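Local coordinates for double stranded RNA binding protein A (Xenopus laevis, PDB 1DI2) that binds double-stranded RNA through a domain of the double-stranded RNA binding motif family, the second such domain of the full protein, at residues F34-G47 with A55-F67. The protein carries 1 engineered substitution. Numbering follows the deposited sequence.
With nucleotides of chain B.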
ATOM      1  N   PHE E  34      -1.065   1.512  12.599  1.00 17.49           N
ATOM      2  CA  PHE E  34       0.104   2.010  13.306  1.00 17.27           C
ATOM      3  C   PHE E  34       0.231   3.504  13.122  1.00 17.49           C
ATOM      4  O   PHE E  34      -0.162   4.051  12.094  1.00 18.10           O
ATOM      5  CB  PHE E  34       1.391   1.325  12.808  1.00 19.37           C
ATOM      6  CG  PHE E  34       1.407  -0.155  13.028  1.00 18.49           C
ATOM      7  CD1 PHE E  34       0.740  -1.009  12.151  1.00 17.62           C
ATOM      8  CD2 PHE E  34       1.999  -0.691  14.163  1.00 22.03           C
ATOM      9  CE1 PHE E  34       0.662  -2.376  12.411  1.00 19.59           C
ATOM     10  CE2 PHE E  34       1.925  -2.060  14.431  1.00 20.88           C
ATOM     11  CZ  PHE E  34       1.254  -2.907  13.559  1.00 20.52           C
ATOM     12  N   THR E  35       0.760   4.164  14.143  1.00 18.72           N
ATOM     13  CA  THR E  35       0.982   5.594  14.070  1.00 20.38           C
ATOM     14  C   THR E  35       2.449   5.808  14.410  1.00 18.74           C
ATOM     15  O   THR E  35       2.946   5.301  15.418  1.00 19.66           O
ATOM     16  CB  THR E  35       0.081   6.362  15.052  1.00 21.71           C
ATOM     17  OG1 THR E  35      -1.290   6.145  14.700  1.00 23.41           O
ATOM     18  CG2 THR E  35       0.372   7.858  14.968  1.00 24.86           C
ATOM     19  N   ILE E  36       3.145   6.528  13.539  1.00 16.77           N
ATOM     20  CA  ILE E  36       4.559   6.798  13.734  1.00 15.88           C
ATOM     21  C   ILE E  36       4.795   8.293  13.795  1.00 17.18           C
ATOM     22  O   ILE E  36       4.171   9.048  13.061  1.00 17.45           O
ATOM     23  CB  ILE E  36       5.381   6.183  12.578  1.00 17.13           C
ATOM     24  CG1 ILE E  36       5.365   4.657  12.726  1.00 21.92           C
ATOM     25  CG2 ILE E  36       6.815   6.769  12.545  1.00 13.03           C
ATOM     26  CD1 ILE E  36       6.224   3.922  11.720  1.00 27.28           C
ATOM     27  N   THR E  37       5.667   8.716  14.705  1.00 16.86           N
ATOM     28  CA  THR E  37       5.996  10.125  14.835  1.00 16.70           C
ATOM     29  C   THR E  37       7.361  10.362  14.178  1.00 19.84           C
ATOM     30  O   THR E  37       8.318   9.604  14.396  1.00 18.96           O
ATOM     31  CB  THR E  37       6.059  10.567  16.328  1.00 19.84           C
ATOM     32  OG1 THR E  37       4.762  10.439  16.925  1.00 23.07           O
ATOM     33  CG2 THR E  37       6.492  12.043  16.447  1.00 22.26           C
ATOM     34  N   CYS E  38       7.431  11.399  13.352  1.00 16.78           N
ATOM     35  CA  CYS E  38       8.674  11.748  12.679  1.00 18.16           C
ATOM     36  C   CYS E  38       9.170  13.090  13.217  1.00 17.86           C
ATOM     37  O   CYS E  38       8.479  14.102  13.107  1.00 17.17           O
ATOM     38  CB  CYS E  38       8.472  11.863  11.167  1.00 17.64           C
ATOM     39  SG  CYS E  38       9.956  12.486  10.292  1.00 21.21           S
ATOM     40  N   ARG E  39      10.358  13.079  13.811  1.00 18.76           N
ATOM     41  CA  ARG E  39      10.974  14.284  14.355  1.00 19.81           C
ATOM     42  C   ARG E  39      12.296  14.588  13.678  1.00 19.58           C
ATOM     43  O   ARG E  39      13.164  13.717  13.575  1.00 19.12           O
ATOM     44  CB  ARG E  39      11.235  14.122  15.850  1.00 20.65           C
ATOM     45  CG  ARG E  39      10.017  14.261  16.735  1.00 26.94           C
ATOM     46  CD  ARG E  39      10.376  13.976  18.185  1.00 32.19           C
ATOM     47  NE  ARG E  39       9.335  14.431  19.105  1.00 41.56           N
ATOM     48  CZ  ARG E  39       9.177  15.693  19.499  1.00 40.68           C
ATOM     49  NH1 ARG E  39       9.999  16.644  19.068  1.00 43.23           N
ATOM     50  NH2 ARG E  39       8.188  16.003  20.323  1.00 41.67           N
ATOM     51  N   VAL E  40      12.430  15.823  13.214  1.00 15.57           N
ATOM     52  CA  VAL E  40      13.675  16.264  12.606  1.00 16.34           C
ATOM     53  C   VAL E  40      13.833  17.768  12.776  1.00 16.98           C
ATOM     54  O   VAL E  40      12.871  18.522  12.585  1.00 17.75           O
ATOM     55  CB  VAL E  40      13.772  15.906  11.102  1.00 17.09           C
ATOM     56  CG1 VAL E  40      12.799  16.745  10.274  1.00 20.07           C
ATOM     57  CG2 VAL E  40      15.187  16.093  10.648  1.00 18.40           C
ATOM     58  N   GLU E  41      15.034  18.188  13.163  1.00 18.71           N
ATOM     59  CA  GLU E  41      15.323  19.605  13.376  1.00 17.69           C
ATOM     60  C   GLU E  41      14.275  20.147  14.332  1.00 19.26           C
ATOM     61  O   GLU E  41      14.159  19.739  15.481  1.00 16.09           O
ATOM     62  CB  GLU E  41      15.260  20.380  12.038  1.00 15.74           C
ATOM     63  CG  GLU E  41      16.130  21.639  12.016  1.00 15.94           C
ATOM     64  CD  GLU E  41      15.362  22.969  12.070  1.00 25.17           C
ATOM     65  OE1 GLU E  41      14.121  22.962  12.179  1.00 24.59           O
ATOM     66  OE2 GLU E  41      16.018  24.033  11.994  1.00 22.05           O
ATOM     67  N   THR E  42      13.442  21.019  13.804  1.00 17.93           N
ATOM     68  CA  THR E  42      12.423  21.614  14.624  1.00 22.10           C
ATOM     69  C   THR E  42      10.979  21.170  14.279  1.00 21.93           C
ATOM     70  O   THR E  42      10.000  21.697  14.805  1.00 22.42           O
ATOM     71  CB  THR E  42      12.597  23.161  14.553  1.00 26.53           C
ATOM     72  OG1 THR E  42      12.491  23.701  15.868  1.00 33.74           O
ATOM     73  CG2 THR E  42      11.572  23.820  13.617  1.00 23.79           C
ATOM     74  N   PHE E  43      10.858  20.176  13.404  1.00 19.80           N
ATOM     75  CA  PHE E  43       9.554  19.657  12.987  1.00 16.28           C
ATOM     76  C   PHE E  43       9.136  18.368  13.691  1.00 18.13           C
ATOM     77  O   PHE E  43       9.970  17.527  14.059  1.00 17.21           O
ATOM     78  CB  PHE E  43       9.540  19.389  11.475  1.00 18.62           C
ATOM     79  CG  PHE E  43       9.981  20.550  10.641  1.00 22.49           C
ATOM     80  CD1 PHE E  43      11.331  20.817  10.472  1.00 22.73           C
ATOM     81  CD2 PHE E  43       9.046  21.388  10.037  1.00 22.09           C
ATOM     82  CE1 PHE E  43      11.760  21.898   9.711  1.00 28.23           C
ATOM     83  CE2 PHE E  43       9.465  22.488   9.264  1.00 27.64           C
ATOM     84  CZ  PHE E  43      10.832  22.737   9.105  1.00 28.54           C
ATOM     85  N   VAL E  44       7.825  18.205  13.837  1.00 18.06           N
ATOM     86  CA  VAL E  44       7.280  17.015  14.446  1.00 18.64           C
ATOM     87  C   VAL E  44       5.980  16.730  13.718  1.00 22.61           C
ATOM     88  O   VAL E  44       5.112  17.601  13.622  1.00 20.52           O
ATOM     89  CB  VAL E  44       6.955  17.209  15.935  1.00 25.05           C
ATOM     90  CG1 VAL E  44       6.700  15.846  16.571  1.00 24.86           C
ATOM     91  CG2 VAL E  44       8.088  17.934  16.645  1.00 26.24           C
ATOM     92  N   GLU E  45       5.856  15.522  13.181  1.00 19.86           N
ATOM     93  CA  GLU E  45       4.643  15.125  12.484  1.00 20.23           C
ATOM     94  C   GLU E  45       4.293  13.677  12.778  1.00 21.74           C
ATOM     95  O   GLU E  45       5.150  12.877  13.147  1.00 16.40           O
ATOM     96  CB  GLU E  45       4.788  15.319  10.971  1.00 23.67           C
ATOM     97  CG  GLU E  45       4.133  16.580  10.428  1.00 30.26           C
ATOM     98  CD  GLU E  45       2.626  16.638  10.703  1.00 34.79           C
ATOM     99  OE1 GLU E  45       1.964  17.576  10.211  1.00 38.46           O
ATOM    100  OE2 GLU E  45       2.098  15.758  11.417  1.00 36.99           O
ATOM    101  N   THR E  46       3.022  13.349  12.606  1.00 20.82           N
ATOM    102  CA  THR E  46       2.564  11.996  12.853  1.00 21.40           C
ATOM    103  C   THR E  46       1.943  11.429  11.580  1.00 23.24           C
ATOM    104  O   THR E  46       1.361  12.163  10.773  1.00 24.24           O
ATOM    105  CB  THR E  46       1.510  11.966  13.951  1.00 24.05           C
ATOM    106  OG1 THR E  46       0.318  12.587  13.466  1.00 34.03           O
ATOM    107  CG2 THR E  46       1.997  12.729  15.171  1.00 25.48           C
ATOM    108  N   GLY E  47       2.098  10.122  11.399  1.00 17.80           N
ATOM    109  CA  GLY E  47       1.533   9.462  10.242  1.00 14.77           C
ATOM    110  C   GLY E  47       0.991   8.127  10.691  1.00 16.84           C
ATOM    111  O   GLY E  47       1.533   7.510  11.626  1.00 17.39           O
ATOM    112  N   ALA E  55       2.939   3.749   7.696  1.00 17.07           N
ATOM    113  CA  ALA E  55       2.825   4.862   8.642  1.00 16.47           C
ATOM    114  C   ALA E  55       4.076   5.742   8.589  1.00 17.24           C
ATOM    115  O   ALA E  55       3.991   6.971   8.674  1.00 17.34           O
ATOM    116  CB  ALA E  55       2.628   4.341  10.062  1.00 16.38           C
ATOM    117  N   LYS E  56       5.239   5.106   8.449  1.00 18.07           N
ATOM    118  CA  LYS E  56       6.506   5.843   8.384  1.00 16.57           C
ATOM    119  C   LYS E  56       6.564   6.735   7.139  1.00 19.07           C
ATOM    120  O   LYS E  56       7.028   7.878   7.193  1.00 17.42           O
ATOM    121  CB  LYS E  56       7.693   4.871   8.365  1.00 16.31           C
ATOM    122  CG  LYS E  56       9.053   5.563   8.249  1.00 16.52           C
ATOM    123  CD  LYS E  56      10.212   4.556   8.124  1.00 18.58           C
ATOM    124  CE  LYS E  56      11.566   5.278   8.035  1.00 17.10           C
ATOM    125  NZ  LYS E  56      12.725   4.361   7.765  1.00 14.57           N
ATOM    126  N   ARG E  57       6.088   6.205   6.018  1.00 15.41           N
ATOM    127  CA  ARG E  57       6.089   6.948   4.762  1.00 19.98           C
ATOM    128  C   ARG E  57       5.171   8.168   4.900  1.00 15.73           C
ATOM    129  O   ARG E  57       5.511   9.266   4.479  1.00 15.78           O
ATOM    130  CB  ARG E  57       5.598   6.022   3.638  1.00 23.08           C
ATOM    131  CG  ARG E  57       5.872   6.468   2.200  1.00 28.80           C
ATOM    132  CD  ARG E  57       5.449   5.344   1.232  1.00 36.92           C
ATOM    133  NE  ARG E  57       6.051   5.453  -0.095  1.00 43.83           N
ATOM    134  CZ  ARG E  57       5.734   6.368  -1.007  1.00 46.04           C
ATOM    135  NH1 ARG E  57       4.799   7.271  -0.756  1.00 48.67           N
ATOM    136  NH2 ARG E  57       6.361   6.379  -2.173  1.00 47.45           N
ATOM    137  N   VAL E  58       4.007   7.965   5.505  1.00 16.15           N
ATOM    138  CA  VAL E  58       3.037   9.039   5.687  1.00 16.99           C
ATOM    139  C   VAL E  58       3.584  10.139   6.598  1.00 18.50           C
ATOM    140  O   VAL E  58       3.427  11.332   6.310  1.00 16.67           O
ATOM    141  CB  VAL E  58       1.711   8.476   6.243  1.00 19.25           C
ATOM    142  CG1 VAL E  58       0.748   9.618   6.593  1.00 19.47           C
ATOM    143  CG2 VAL E  58       1.075   7.548   5.188  1.00 19.21           C
ATOM    144  N   ALA E  59       4.234   9.736   7.688  1.00 14.87           N
ATOM    145  CA  ALA E  59       4.824  10.690   8.615  1.00 14.37           C
ATOM    146  C   ALA E  59       5.895  11.519   7.888  1.00 15.16           C
ATOM    147  O   ALA E  59       5.963  12.731   8.056  1.00 15.23           O
ATOM    148  CB  ALA E  59       5.438   9.944   9.806  1.00 15.97           C
ATOM    149  N   ALA E  60       6.715  10.869   7.063  1.00 16.15           N
ATOM    150  CA  ALA E  60       7.762  11.589   6.330  1.00 16.78           C
ATOM    151  C   ALA E  60       7.175  12.555   5.301  1.00 14.59           C
ATOM    152  O   ALA E  60       7.643  13.677   5.170  1.00 14.29           O
ATOM    153  CB  ALA E  60       8.722  10.603   5.641  1.00 14.87           C
ATOM    154  N   GLU E  61       6.151  12.118   4.573  1.00 16.56           N
ATOM    155  CA  GLU E  61       5.511  12.978   3.581  1.00 19.76           C
ATOM    156  C   GLU E  61       4.881  14.205   4.240  1.00 19.95           C
ATOM    157  O   GLU E  61       4.968  15.322   3.713  1.00 21.11           O
ATOM    158  CB  GLU E  61       4.437  12.208   2.799  1.00 23.48           C
ATOM    159  CG  GLU E  61       4.999  11.033   2.018  1.00 38.16           C
ATOM    160  CD  GLU E  61       3.962  10.252   1.214  1.00 45.57           C
ATOM    161  OE1 GLU E  61       2.768  10.623   1.229  1.00 48.38           O
ATOM    162  OE2 GLU E  61       4.350   9.259   0.560  1.00 48.92           O
ATOM    163  N   LYS E  62       4.234  14.004   5.383  1.00 20.25           N
ATOM    164  CA  LYS E  62       3.608  15.128   6.076  1.00 24.02           C
ATOM    165  C   LYS E  62       4.649  16.135   6.536  1.00 25.36           C
ATOM    166  O   LYS E  62       4.435  17.347   6.461  1.00 24.88           O
ATOM    167  CB  LYS E  62       2.823  14.662   7.299  1.00 26.14           C
ATOM    168  CG  LYS E  62       1.529  13.941   6.996  1.00 31.67           C
ATOM    169  CD  LYS E  62       0.769  13.725   8.288  1.00 35.71           C
ATOM    170  CE  LYS E  62      -0.588  13.116   8.040  1.00 37.91           C
ATOM    171  NZ  LYS E  62      -1.309  12.925   9.323  1.00 41.07           N
ATOM    172  N   LEU E  63       5.784  15.634   7.010  1.00 19.84           N
ATOM    173  CA  LEU E  63       6.827  16.525   7.493  1.00 22.82           C
ATOM    174  C   LEU E  63       7.400  17.371   6.353  1.00 21.84           C
ATOM    175  O   LEU E  63       7.668  18.555   6.536  1.00 22.48           O
ATOM    176  CB  LEU E  63       7.907  15.706   8.208  1.00 22.63           C
ATOM    177  CG  LEU E  63       8.817  16.544   9.103  1.00 24.01           C
ATOM    178  CD1 LEU E  63       9.143  15.785  10.361  1.00 27.30           C
ATOM    179  CD2 LEU E  63      10.056  16.955   8.344  1.00 22.28           C
ATOM    180  N   LEU E  64       7.568  16.762   5.181  1.00 22.71           N
ATOM    181  CA  LEU E  64       8.070  17.464   4.007  1.00 22.09           C
ATOM    182  C   LEU E  64       7.074  18.532   3.573  1.00 26.61           C
ATOM    183  O   LEU E  64       7.451  19.631   3.161  1.00 26.44           O
ATOM    184  CB  LEU E  64       8.303  16.483   2.859  1.00 19.09           C
ATOM    185  CG  LEU E  64       9.482  15.534   3.067  1.00 17.81           C
ATOM    186  CD1 LEU E  64       9.491  14.461   1.995  1.00 18.78           C
ATOM    187  CD2 LEU E  64      10.761  16.359   3.026  1.00 16.00           C
ATOM    188  N   THR E  65       5.791  18.190   3.662  1.00 23.75           N
ATOM    189  CA  THR E  65       4.724  19.108   3.304  1.00 28.36           C
ATOM    190  C   THR E  65       4.709  20.256   4.331  1.00 30.22           C
ATOM    191  O   THR E  65       4.439  21.415   3.972  1.00 32.08           O
ATOM    192  CB  THR E  65       3.362  18.372   3.257  1.00 28.46           C
ATOM    193  OG1 THR E  65       3.292  17.580   2.058  1.00 28.56           O
ATOM    194  CG2 THR E  65       2.201  19.362   3.313  1.00 30.49           C
ATOM    195  N   LYS E  66       5.011  19.954   5.589  1.00 28.64           N
ATOM    196  CA  LYS E  66       5.045  21.016   6.598  1.00 28.74           C
ATOM    197  C   LYS E  66       6.289  21.854   6.373  1.00 29.60           C
ATOM    198  O   LYS E  66       6.318  23.056   6.663  1.00 26.85           O
ATOM    199  CB  LYS E  66       5.060  20.443   8.017  1.00 30.99           C
ATOM    200  CG  LYS E  66       4.968  21.512   9.094  1.00 37.03           C
ATOM    201  CD  LYS E  66       4.813  20.901  10.480  1.00 46.20           C
ATOM    202  CE  LYS E  66       4.718  21.999  11.532  1.00 48.15           C
ATOM    203  NZ  LYS E  66       4.562  21.437  12.890  1.00 51.16           N
ATOM    204  N   PHE E  67       7.317  21.219   5.821  1.00 30.39           N
ATOM    205  CA  PHE E  67       8.569  21.913   5.567  1.00 31.14           C
ATOM    206  C   PHE E  67       8.426  22.922   4.442  1.00 33.90           C
ATOM    207  O   PHE E  67       9.003  24.011   4.525  1.00 36.22           O
ATOM    208  CB  PHE E  67       9.686  20.926   5.208  1.00 23.40           C
ATOM    209  CG  PHE E  67      10.946  21.593   4.706  1.00 27.03           C
ATOM    210  CD1 PHE E  67      11.759  22.338   5.563  1.00 25.28           C
ATOM    211  CD2 PHE E  67      11.279  21.540   3.352  1.00 25.41           C
ATOM    212  CE1 PHE E  67      12.884  23.020   5.072  1.00 27.49           C
ATOM    213  CE2 PHE E  67      12.399  22.219   2.856  1.00 27.11           C
ATOM    214  CZ  PHE E  67      13.202  22.962   3.720  1.00 25.50           C
TER
ATOM    215  P     C B   7      -0.081  -6.284   5.466  1.00 24.34           P
ATOM    216  OP1   C B   7       0.218  -4.927   4.931  1.00 27.78           O
ATOM    217  OP2   C B   7       0.630  -7.459   4.919  1.00 22.01           O
ATOM    218  O5'   C B   7       0.239  -6.269   7.021  1.00 22.77           O
ATOM    219  C5'   C B   7      -0.283  -5.246   7.863  1.00 20.30           C
ATOM    220  C4'   C B   7      -0.075  -5.611   9.304  1.00 19.73           C
ATOM    221  O4'   C B   7      -0.830  -6.816   9.633  1.00 19.85           O
ATOM    222  C3'   C B   7       1.354  -5.968   9.681  1.00 21.00           C
ATOM    223  O3'   C B   7       2.117  -4.783   9.873  1.00 23.38           O
ATOM    224  C2'   C B   7       1.121  -6.751  10.967  1.00 22.05           C
ATOM    225  O2'   C B   7       0.746  -5.892  12.031  1.00 21.17           O
ATOM    226  C1'   C B   7      -0.109  -7.580  10.586  1.00 18.61           C
ATOM    227  N1    C B   7       0.252  -8.863   9.974  1.00 23.52           N
ATOM    228  C2    C B   7       0.636  -9.912  10.803  1.00 24.34           C
ATOM    229  O2    C B   7       0.656  -9.729  12.028  1.00 26.28           O
ATOM    230  N3    C B   7       0.975 -11.100  10.254  1.00 26.54           N
ATOM    231  C4    C B   7       0.948 -11.253   8.926  1.00 22.58           C
ATOM    232  N4    C B   7       1.291 -12.449   8.428  1.00 25.33           N
ATOM    233  C5    C B   7       0.566 -10.195   8.056  1.00 22.58           C
ATOM    234  C6    C B   7       0.225  -9.027   8.617  1.00 24.65           C
TER
HETATM  235  O   HOH W   1       6.863  20.981  14.512  1.00 41.41           O
HETATM  236  O   HOH W   2       3.076  19.503  13.288  1.00 49.54           O
HETATM  237  O   HOH W   3       2.026  18.493   7.032  1.00 28.07           O
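Gly47 lets the helix settle almost onto the edge strand: with no side chain between them, its CA lies 3.9 Å from the CA of Ala59 and also touches Val58 CG1. The alpha-beta-beta-beta-alpha fold of the double-stranded RNA binding motif here illustrates how small residues set helix-to-sheet distance. Ala59 CB rests over the backbone bond from Gly47 N to Ile36 O, 3.6 Å from that oxygen; Ala55 CB, one turn earlier, touches Phe34 O, Gly47 O and Ile36 CG1. Farther along, the CA atoms of Glu45 and Leu63 are 5.6 Å apart, and Leu63 packs on Cys38, Val40 and Phe43 CB. Its chi1 carries CG toward the sheet, and a chi2 of 142°, off the staggered values, splits the methyls: CD1 goes to Cys38 O (3.3 Å) and SG, CD2 to Val40 CG1 at a tight 3.4 Å. Leu6 of helix 2-13 also touches Leu63. Phe43 closes this end, its CZ meeting the rim of the Phe67 ring at CD1, 3.7 Å away, with the ring planes 70° apart. Glu45, bent at chi2, lays CG against Lys62 CB and Leu63 N, while OE2 accepts from Thr46 N through its anti lone pair. The extended Lys62 crosses it nearly at a right angle and donates from NZ to Thr46 O (3.1 Å), 28° off the carbonyl plane. Lys66 NZ donates to a water that bonds Thr42 O. At the other end the Phe34 ring edge meets the ribose O2' of C7 of the RNA (chain B). The chemistry thus implies an apolar interior bordered by lysines whose stems pack while one ammonium bonds a strand carbonyl directly and the other works through water.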